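Local coordinates for protein siderophore biosynthesis lipase/esterase, putative (Aspergillus fumigatus, PDB 6GUP) that hydrolyses the ester bonds of the fungal siderophore fusarinine C, yielding fusarinine and iron, but does not cleave triacetylfusarinine C, at residues Ser53-Trp67 with Arg338-Leu352. Sequence-based numbering, arbitrary orientation.
Sequences SYLADLAHALQPTEW and RNFLVNKVLGYLSAL
L341 lays a methyl group over the ring of Y54 and L349 one over the indole of W67, marking the two ends of the contact between helix 335-353 and residues 54-67, on one side of the α/β-hydrolase sheet. Residues 338-352 of this C-terminal helix cross helix 55-61 at −45°, their axes 9.8 Å apart. At one end, L341 CD2 sits over the centre of the Y54 ring, 3.8 Å from its centroid, in a CH-π contact. S53 OG lies off-centre against the opposite face, and the phenol OH is hydrogen-bonded to Q163 OE1, while Y54 also packs on M120 of strand 117-122. Beside this ring, R338 bends at its third torsion, its CD against Y54 CB, and turns the guanidinium edge to D57. The resulting salt bridge is a single NE-H bond to D57 OD2 (3.1 Å, 157°); OD2 lies nearly in the guanidinium plane, but NE reaches it on the syn side from well out of the carboxylate plane. NH2 is held by the carbonyls of L329 and N331. In the middle, V342 CG1 meets A61 CB at 3.5 Å, whereas the L58 side chain crosses V345 at about a right angle, CD1 touching V345 CG1. L346 CD1 touches both A61 CB and L62 CD2. Past the short helix, W67 opens strand 67-72 and shares V118 with L349 and L352. Here L349 CD2 stands over the face of the W67 six-membered ring in a CH-π contact, 3.5 Å from its centroid, while L352 CD2 comes obliquely to W67 CH2 at 3.8 Å.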
ATOM      1  N   SER A  53       8.626  13.829  -1.172  1.00 55.93           N
ATOM      2  CA  SER A  53       9.003  14.884  -2.124  1.00 56.92           C
ATOM      3  C   SER A  53       8.500  16.295  -1.736  1.00 51.84           C
ATOM      4  O   SER A  53       8.900  16.824  -0.696  1.00 51.94           O
ATOM      5  CB  SER A  53       8.587  14.480  -3.552  1.00 62.32           C
ATOM      6  OG  SER A  53       7.178  14.452  -3.712  1.00 63.05           O
ATOM      7  N   TYR A  54       7.609  16.870  -2.548  1.00 46.77           N
ATOM      8  CA  TYR A  54       7.109  18.246  -2.375  1.00 42.93           C
ATOM      9  C   TYR A  54       5.660  18.260  -1.881  1.00 41.33           C
ATOM     10  O   TYR A  54       5.023  19.317  -1.844  1.00 39.85           O
ATOM     11  CB  TYR A  54       7.212  19.023  -3.702  1.00 41.55           C
ATOM     12  CG  TYR A  54       6.639  18.281  -4.896  1.00 40.07           C
ATOM     13  CD1 TYR A  54       5.264  18.261  -5.148  1.00 39.34           C
ATOM     14  CD2 TYR A  54       7.476  17.571  -5.757  1.00 38.84           C
ATOM     15  CE1 TYR A  54       4.745  17.566  -6.231  1.00 37.64           C
ATOM     16  CE2 TYR A  54       6.966  16.873  -6.840  1.00 37.88           C
ATOM     17  CZ  TYR A  54       5.603  16.873  -7.074  1.00 37.46           C
ATOM     18  OH  TYR A  54       5.106  16.182  -8.149  1.00 37.87           O
ATOM     19  N   LEU A  55       5.151  17.095  -1.482  1.00 41.66           N
ATOM     20  CA  LEU A  55       3.718  16.915  -1.240  1.00 42.47           C
ATOM     21  C   LEU A  55       3.240  17.673  -0.002  1.00 41.56           C
ATOM     22  O   LEU A  55       2.132  18.213   0.006  1.00 41.45           O
ATOM     23  CB  LEU A  55       3.381  15.417  -1.126  1.00 43.37           C
ATOM     24  CG  LEU A  55       2.102  14.863  -1.760  1.00 42.89           C
ATOM     25  CD1 LEU A  55       1.758  15.527  -3.088  1.00 41.87           C
ATOM     26  CD2 LEU A  55       2.266  13.362  -1.954  1.00 43.84           C
ATOM     27  N   ALA A  56       4.081  17.713   1.032  1.00 41.60           N
ATOM     28  CA  ALA A  56       3.796  18.481   2.246  1.00 40.69           C
ATOM     29  C   ALA A  56       3.711  19.981   1.962  1.00 41.14           C
ATOM     30  O   ALA A  56       2.795  20.651   2.439  1.00 40.41           O
ATOM     31  CB  ALA A  56       4.855  18.210   3.306  1.00 39.09           C
ATOM     32  N   ASP A  57       4.668  20.492   1.186  1.00 42.89           N
ATOM     33  CA  ASP A  57       4.685  21.905   0.781  1.00 44.64           C
ATOM     34  C   ASP A  57       3.490  22.269  -0.103  1.00 41.97           C
ATOM     35  O   ASP A  57       2.952  23.371   0.011  1.00 41.46           O
ATOM     36  CB  ASP A  57       5.995  22.251   0.050  1.00 49.09           C
ATOM     37  CG  ASP A  57       7.224  22.182   0.957  1.00 53.97           C
ATOM     38  OD1 ASP A  57       7.077  22.043   2.191  1.00 56.04           O
ATOM     39  OD2 ASP A  57       8.351  22.268   0.425  1.00 54.77           O
ATOM     40  N   LEU A  58       3.087  21.344  -0.977  1.00 41.30           N
ATOM     41  CA  LEU A  58       1.905  21.531  -1.826  1.00 41.48           C
ATOM     42  C   LEU A  58       0.624  21.600  -0.993  1.00 42.86           C
ATOM     43  O   LEU A  58      -0.200  22.489  -1.199  1.00 42.69           O
ATOM     44  CB  LEU A  58       1.803  20.410  -2.872  1.00 40.29           C
ATOM     45  CG  LEU A  58       0.622  20.425  -3.853  1.00 39.71           C
ATOM     46  CD1 LEU A  58       0.514  21.746  -4.604  1.00 40.27           C
ATOM     47  CD2 LEU A  58       0.747  19.270  -4.833  1.00 38.69           C
ATOM     48  N   ALA A  59       0.469  20.665  -0.055  1.00 43.59           N
ATOM     49  CA  ALA A  59      -0.675  20.661   0.869  1.00 42.24           C
ATOM     50  C   ALA A  59      -0.742  21.937   1.713  1.00 44.45           C
ATOM     51  O   ALA A  59      -1.825  22.493   1.914  1.00 45.76           O
ATOM     52  CB  ALA A  59      -0.627  19.436   1.772  1.00 39.71           C
ATOM     53  N   HIS A  60       0.415  22.392   2.196  1.00 48.31           N
ATOM     54  CA  HIS A  60       0.523  23.656   2.937  1.00 53.65           C
ATOM     55  C   HIS A  60       0.113  24.866   2.086  1.00 52.52           C
ATOM     56  O   HIS A  60      -0.564  25.770   2.579  1.00 52.54           O
ATOM     57  CB  HIS A  60       1.953  23.842   3.470  1.00 61.45           C
ATOM     58  CG  HIS A  60       2.147  25.089   4.277  1.00 68.91           C
ATOM     59  ND1 HIS A  60       1.370  25.397   5.372  1.00 72.76           N
ATOM     60  CD2 HIS A  60       3.037  26.101   4.152  1.00 73.75           C
ATOM     61  CE1 HIS A  60       1.767  26.548   5.883  1.00 75.44           C
ATOM     62  NE2 HIS A  60       2.779  26.996   5.162  1.00 75.53           N
ATOM     63  N   ALA A  61       0.524  24.869   0.817  1.00 49.86           N
ATOM     64  CA  ALA A  61       0.186  25.950  -0.120  1.00 47.64           C
ATOM     65  C   ALA A  61      -1.289  25.959  -0.543  1.00 47.50           C
ATOM     66  O   ALA A  61      -1.842  27.026  -0.821  1.00 47.64           O
ATOM     67  CB  ALA A  61       1.080  25.881  -1.350  1.00 46.69           C
ATOM     68  N   LEU A  62      -1.916  24.781  -0.599  1.00 47.71           N
ATOM     69  CA  LEU A  62      -3.339  24.660  -0.959  1.00 48.46           C
ATOM     70  C   LEU A  62      -4.327  24.913   0.202  1.00 50.86           C
ATOM     71  O   LEU A  62      -5.540  24.875  -0.016  1.00 50.96           O
ATOM     72  CB  LEU A  62      -3.620  23.282  -1.583  1.00 47.40           C
ATOM     73  CG  LEU A  62      -2.908  22.931  -2.896  1.00 46.78           C
ATOM     74  CD1 LEU A  62      -3.144  21.469  -3.244  1.00 46.58           C
ATOM     75  CD2 LEU A  62      -3.348  23.828  -4.043  1.00 48.24           C
ATOM     76  N   GLN A  63      -3.823  25.160   1.416  1.00 55.38           N
ATOM     77  CA  GLN A  63      -4.674  25.488   2.581  1.00 59.94           C
ATOM     78  C   GLN A  63      -5.630  26.683   2.375  1.00 58.66           C
ATOM     79  O   GLN A  63      -6.832  26.544   2.616  1.00 60.49           O
ATOM     80  CB  GLN A  63      -3.830  25.705   3.852  1.00 66.28           C
ATOM     81  CG  GLN A  63      -3.403  24.421   4.548  1.00 74.40           C
ATOM     82  CD  GLN A  63      -2.488  24.660   5.740  1.00 80.06           C
ATOM     83  OE1 GLN A  63      -2.409  25.769   6.272  1.00 82.13           O
ATOM     84  NE2 GLN A  63      -1.794  23.611   6.167  1.00 80.29           N
ATOM     85  N   PRO A  64      -5.110  27.852   1.932  1.00 58.26           N
ATOM     86  CA  PRO A  64      -5.999  28.997   1.654  1.00 58.06           C
ATOM     87  C   PRO A  64      -6.929  28.866   0.431  1.00 56.55           C
ATOM     88  O   PRO A  64      -7.886  29.635   0.320  1.00 57.12           O
ATOM     89  CB  PRO A  64      -5.016  30.161   1.439  1.00 59.68           C
ATOM     90  CG  PRO A  64      -3.733  29.514   1.053  1.00 59.61           C
ATOM     91  CD  PRO A  64      -3.690  28.248   1.851  1.00 59.38           C
ATOM     92  N   THR A  65      -6.660  27.912  -0.461  1.00 52.15           N
ATOM     93  CA  THR A  65      -7.358  27.808  -1.748  1.00 49.62           C
ATOM     94  C   THR A  65      -8.669  27.019  -1.636  1.00 48.44           C
ATOM     95  O   THR A  65      -9.011  26.514  -0.564  1.00 47.67           O
ATOM     96  CB  THR A  65      -6.450  27.146  -2.815  1.00 48.55           C
ATOM     97  OG1 THR A  65      -6.217  25.773  -2.477  1.00 49.42           O
ATOM     98  CG2 THR A  65      -5.109  27.875  -2.926  1.00 48.34           C
ATOM     99  N   GLU A  66      -9.389  26.927  -2.756  1.00 47.52           N
ATOM    100  CA  GLU A  66     -10.590  26.085  -2.880  1.00 49.74           C
ATOM    101  C   GLU A  66     -10.291  24.661  -3.407  1.00 48.54           C
ATOM    102  O   GLU A  66     -11.214  23.936  -3.790  1.00 47.66           O
ATOM    103  CB  GLU A  66     -11.629  26.788  -3.771  1.00 53.77           C
ATOM    104  CG  GLU A  66     -12.342  27.946  -3.086  1.00 60.73           C
ATOM    105  CD  GLU A  66     -13.558  28.427  -3.856  1.00 66.14           C
ATOM    106  OE1 GLU A  66     -13.438  28.665  -5.076  1.00 68.14           O
ATOM    107  OE2 GLU A  66     -14.635  28.570  -3.237  1.00 68.62           O
ATOM    108  N   TRP A  67      -9.014  24.268  -3.414  1.00 46.15           N
ATOM    109  CA  TRP A  67      -8.586  22.924  -3.814  1.00 43.96           C
ATOM    110  C   TRP A  67      -8.144  22.120  -2.597  1.00 44.20           C
ATOM    111  O   TRP A  67      -7.432  22.645  -1.735  1.00 43.19           O
ATOM    112  CB  TRP A  67      -7.406  23.014  -4.782  1.00 40.96           C
ATOM    113  CG  TRP A  67      -7.728  23.698  -6.063  1.00 38.77           C
ATOM    114  CD1 TRP A  67      -7.724  25.041  -6.299  1.00 38.14           C
ATOM    115  CD2 TRP A  67      -8.098  23.073  -7.295  1.00 37.61           C
ATOM    116  NE1 TRP A  67      -8.074  25.294  -7.603  1.00 37.85           N
ATOM    117  CE2 TRP A  67      -8.310  24.103  -8.238  1.00 37.84           C
ATOM    118  CE3 TRP A  67      -8.274  21.741  -7.695  1.00 37.05           C
ATOM    119  CZ2 TRP A  67      -8.688  23.843  -9.561  1.00 37.76           C
ATOM    120  CZ3 TRP A  67      -8.653  21.482  -9.013  1.00 37.05           C
ATOM    121  CH2 TRP A  67      -8.856  22.532  -9.928  1.00 38.49           C
ATOM    122  N   ARG A 338      11.532  23.300  -5.272  1.00 44.11           N
ATOM    123  CA  ARG A 338      10.250  22.854  -4.705  1.00 44.15           C
ATOM    124  C   ARG A 338       9.248  23.995  -4.628  1.00 41.88           C
ATOM    125  O   ARG A 338       8.109  23.852  -5.071  1.00 39.94           O
ATOM    126  CB  ARG A 338      10.412  22.259  -3.301  1.00 47.04           C
ATOM    127  CG  ARG A 338      10.693  20.768  -3.269  1.00 52.46           C
ATOM    128  CD  ARG A 338      10.212  20.156  -1.961  1.00 58.20           C
ATOM    129  NE  ARG A 338      10.786  20.826  -0.794  1.00 60.60           N
ATOM    130  CZ  ARG A 338      12.043  20.688  -0.365  1.00 61.91           C
ATOM    131  NH1 ARG A 338      12.441  21.357   0.715  1.00 62.74           N
ATOM    132  NH2 ARG A 338      12.912  19.897  -0.995  1.00 62.18           N
ATOM    133  N   ASN A 339       9.680  25.120  -4.059  1.00 41.28           N
ATOM    134  CA  ASN A 339       8.823  26.304  -3.932  1.00 42.34           C
ATOM    135  C   ASN A 339       8.349  26.802  -5.294  1.00 39.12           C
ATOM    136  O   ASN A 339       7.189  27.192  -5.446  1.00 38.93           O
ATOM    137  CB  ASN A 339       9.550  27.436  -3.203  1.00 48.49           C
ATOM    138  CG  ASN A 339       8.613  28.555  -2.790  1.00 53.02           C
ATOM    139  OD1 ASN A 339       7.696  28.347  -1.995  1.00 56.44           O
ATOM    140  ND2 ASN A 339       8.836  29.749  -3.329  1.00 55.24           N
ATOM    141  N   PHE A 340       9.252  26.789  -6.273  1.00 38.06           N
ATOM    142  CA  PHE A 340       8.917  27.171  -7.642  1.00 38.21           C
ATOM    143  C   PHE A 340       7.904  26.208  -8.255  1.00 36.59           C
ATOM    144  O   PHE A 340       6.900  26.643  -8.819  1.00 35.41           O
ATOM    145  CB  PHE A 340      10.171  27.230  -8.512  1.00 40.75           C
ATOM    146  CG  PHE A 340       9.926  27.804  -9.874  1.00 43.25           C
ATOM    147  CD1 PHE A 340       9.786  29.177 -10.047  1.00 46.07           C
ATOM    148  CD2 PHE A 340       9.819  26.976 -10.984  1.00 42.71           C
ATOM    149  CE1 PHE A 340       9.552  29.713 -11.304  1.00 46.06           C
ATOM    150  CE2 PHE A 340       9.586  27.504 -12.243  1.00 42.94           C
ATOM    151  CZ  PHE A 340       9.452  28.875 -12.404  1.00 44.30           C
ATOM    152  N   LEU A 341       8.173  24.908  -8.129  1.00 35.95           N
ATOM    153  CA  LEU A 341       7.271  23.860  -8.625  1.00 35.98           C
ATOM    154  C   LEU A 341       5.870  24.011  -8.046  1.00 36.71           C
ATOM    155  O   LEU A 341       4.885  23.961  -8.783  1.00 36.20           O
ATOM    156  CB  LEU A 341       7.819  22.468  -8.292  1.00 36.37           C
ATOM    157  CG  LEU A 341       7.069  21.264  -8.886  1.00 39.66           C
ATOM    158  CD1 LEU A 341       8.039  20.128  -9.168  1.00 41.52           C
ATOM    159  CD2 LEU A 341       5.928  20.767  -8.000  1.00 40.13           C
ATOM    160  N   VAL A 342       5.793  24.193  -6.729  1.00 37.92           N
ATOM    161  CA  VAL A 342       4.513  24.361  -6.036  1.00 38.85           C
ATOM    162  C   VAL A 342       3.780  25.607  -6.545  1.00 38.79           C
ATOM    163  O   VAL A 342       2.568  25.564  -6.764  1.00 37.15           O
ATOM    164  CB  VAL A 342       4.693  24.421  -4.496  1.00 39.40           C
ATOM    165  CG1 VAL A 342       3.393  24.808  -3.796  1.00 39.87           C
ATOM    166  CG2 VAL A 342       5.175  23.079  -3.962  1.00 40.61           C
ATOM    167  N   ASN A 343       4.517  26.701  -6.737  1.00 39.39           N
ATOM    168  CA  ASN A 343       3.943  27.936  -7.291  1.00 39.68           C
ATOM    169  C   ASN A 343       3.404  27.762  -8.714  1.00 35.79           C
ATOM    170  O   ASN A 343       2.386  28.364  -9.059  1.00 35.62           O
ATOM    171  CB  ASN A 343       4.954  29.096  -7.240  1.00 43.50           C
ATOM    172  CG  ASN A 343       5.056  29.726  -5.859  1.00 47.46           C
ATOM    173  OD1 ASN A 343       4.046  30.015  -5.217  1.00 49.07           O
ATOM    174  ND2 ASN A 343       6.283  29.959  -5.404  1.00 48.85           N
ATOM    175  N   LYS A 344       4.073  26.945  -9.532  1.00 34.72           N
ATOM    176  CA  LYS A 344       3.577  26.635 -10.881  1.00 34.90           C
ATOM    177  C   LYS A 344       2.270  25.838 -10.839  1.00 33.92           C
ATOM    178  O   LYS A 344       1.394  26.047 -11.680  1.00 32.89           O
ATOM    179  CB  LYS A 344       4.613  25.860 -11.710  1.00 36.90           C
ATOM    180  CG  LYS A 344       5.924  26.578 -12.029  1.00 40.24           C
ATOM    181  CD  LYS A 344       5.760  28.000 -12.557  1.00 42.03           C
ATOM    182  CE  LYS A 344       5.946  29.042 -11.460  1.00 43.95           C
ATOM    183  NZ  LYS A 344       5.810  30.433 -11.970  1.00 45.01           N
ATOM    184  N   VAL A 345       2.149  24.926  -9.872  1.00 34.50           N
ATOM    185  CA  VAL A 345       0.916  24.148  -9.688  1.00 34.41           C
ATOM    186  C   VAL A 345      -0.241  25.058  -9.267  1.00 36.00           C
ATOM    187  O   VAL A 345      -1.328  24.972  -9.834  1.00 34.95           O
ATOM    188  CB  VAL A 345       1.104  22.989  -8.675  1.00 32.41           C
ATOM    189  CG1 VAL A 345      -0.230  22.334  -8.323  1.00 31.98           C
ATOM    190  CG2 VAL A 345       2.061  21.948  -9.239  1.00 31.12           C
ATOM    191  N   LEU A 346      -0.005  25.919  -8.276  1.00 38.69           N
ATOM    192  CA  LEU A 346      -1.025  26.887  -7.828  1.00 40.66           C
ATOM    193  C   LEU A 346      -1.459  27.853  -8.937  1.00 39.18           C
ATOM    194  O   LEU A 346      -2.641  28.189  -9.035  1.00 38.65           O
ATOM    195  CB  LEU A 346      -0.557  27.673  -6.591  1.00 44.54           C
ATOM    196  CG  LEU A 346      -0.933  27.059  -5.237  1.00 49.72           C
ATOM    197  CD1 LEU A 346      -0.237  25.728  -4.996  1.00 50.92           C
ATOM    198  CD2 LEU A 346      -0.616  28.033  -4.113  1.00 53.58           C
ATOM    199  N   GLY A 347      -0.504  28.286  -9.762  1.00 38.34           N
ATOM    200  CA  GLY A 347      -0.792  29.133 -10.926  1.00 37.45           C
ATOM    201  C   GLY A 347      -1.628  28.433 -11.985  1.00 36.77           C
ATOM    202  O   GLY A 347      -2.531  29.036 -12.568  1.00 36.65           O
ATOM    203  N   TYR A 348      -1.316  27.160 -12.234  1.00 35.75           N
ATOM    204  CA  TYR A 348      -2.112  26.304 -13.120  1.00 34.42           C
ATOM    205  C   TYR A 348      -3.546  26.143 -12.599  1.00 33.51           C
ATOM    206  O   TYR A 348      -4.508  26.292 -13.355  1.00 33.30           O
ATOM    207  CB  TYR A 348      -1.442  24.928 -13.264  1.00 34.12           C
ATOM    208  CG  TYR A 348      -2.219  23.924 -14.085  1.00 34.18           C
ATOM    209  CD1 TYR A 348      -3.169  23.088 -13.491  1.00 34.09           C
ATOM    210  CD2 TYR A 348      -2.001  23.803 -15.453  1.00 34.10           C
ATOM    211  CE1 TYR A 348      -3.884  22.170 -14.242  1.00 33.22           C
ATOM    212  CE2 TYR A 348      -2.709  22.884 -16.215  1.00 33.63           C
ATOM    213  CZ  TYR A 348      -3.648  22.071 -15.603  1.00 33.32           C
ATOM    214  OH  TYR A 348      -4.352  21.163 -16.346  1.00 33.18           O
ATOM    215  N   LEU A 349      -3.670  25.832 -11.310  1.00 33.89           N
ATOM    216  CA  LEU A 349      -4.978  25.658 -10.663  1.00 36.42           C
ATOM    217  C   LEU A 349      -5.787  26.962 -10.570  1.00 39.29           C
ATOM    218  O   LEU A 349      -7.016  26.930 -10.675  1.00 39.94           O
ATOM    219  CB  LEU A 349      -4.812  25.041  -9.267  1.00 37.21           C
ATOM    220  CG  LEU A 349      -4.265  23.607  -9.178  1.00 36.64           C
ATOM    221  CD1 LEU A 349      -4.032  23.233  -7.723  1.00 36.46           C
ATOM    222  CD2 LEU A 349      -5.187  22.592  -9.841  1.00 35.52           C
ATOM    223  N   SER A 350      -5.103  28.092 -10.378  1.00 42.43           N
ATOM    224  CA  SER A 350      -5.754  29.413 -10.345  1.00 45.29           C
ATOM    225  C   SER A 350      -6.365  29.798 -11.694  1.00 46.72           C
ATOM    226  O   SER A 350      -7.492  30.297 -11.748  1.00 48.51           O
ATOM    227  CB  SER A 350      -4.764  30.500  -9.915  1.00 47.52           C
ATOM    228  OG  SER A 350      -4.279  30.265  -8.605  1.00 51.27           O
ATOM    229  N   ALA A 351      -5.611  29.570 -12.769  1.00 48.84           N
ATOM    230  CA  ALA A 351      -6.082  29.816 -14.141  1.00 51.34           C
ATOM    231  C   ALA A 351      -7.300  28.967 -14.506  1.00 52.55           C
ATOM    232  O   ALA A 351      -8.152  29.399 -15.289  1.00 52.48           O
ATOM    233  CB  ALA A 351      -4.958  29.562 -15.136  1.00 53.27           C
ATOM    234  N   LEU A 352      -7.366  27.763 -13.942  1.00 54.52           N
ATOM    235  CA  LEU A 352      -8.480  26.843 -14.161  1.00 57.18           C
ATOM    236  C   LEU A 352      -9.784  27.341 -13.520  1.00 58.18           C
ATOM    237  O   LEU A 352     -10.848  27.220 -14.129  1.00 56.96           O
ATOM    238  CB  LEU A 352      -8.104  25.445 -13.644  1.00 57.24           C
ATOM    239  CG  LEU A 352      -8.978  24.228 -13.972  1.00 55.39           C
ATOM    240  CD1 LEU A 352      -9.430  24.197 -15.425  1.00 55.83           C
ATOM    241  CD2 LEU A 352      -8.221  22.953 -13.628  1.00 52.39           C
TER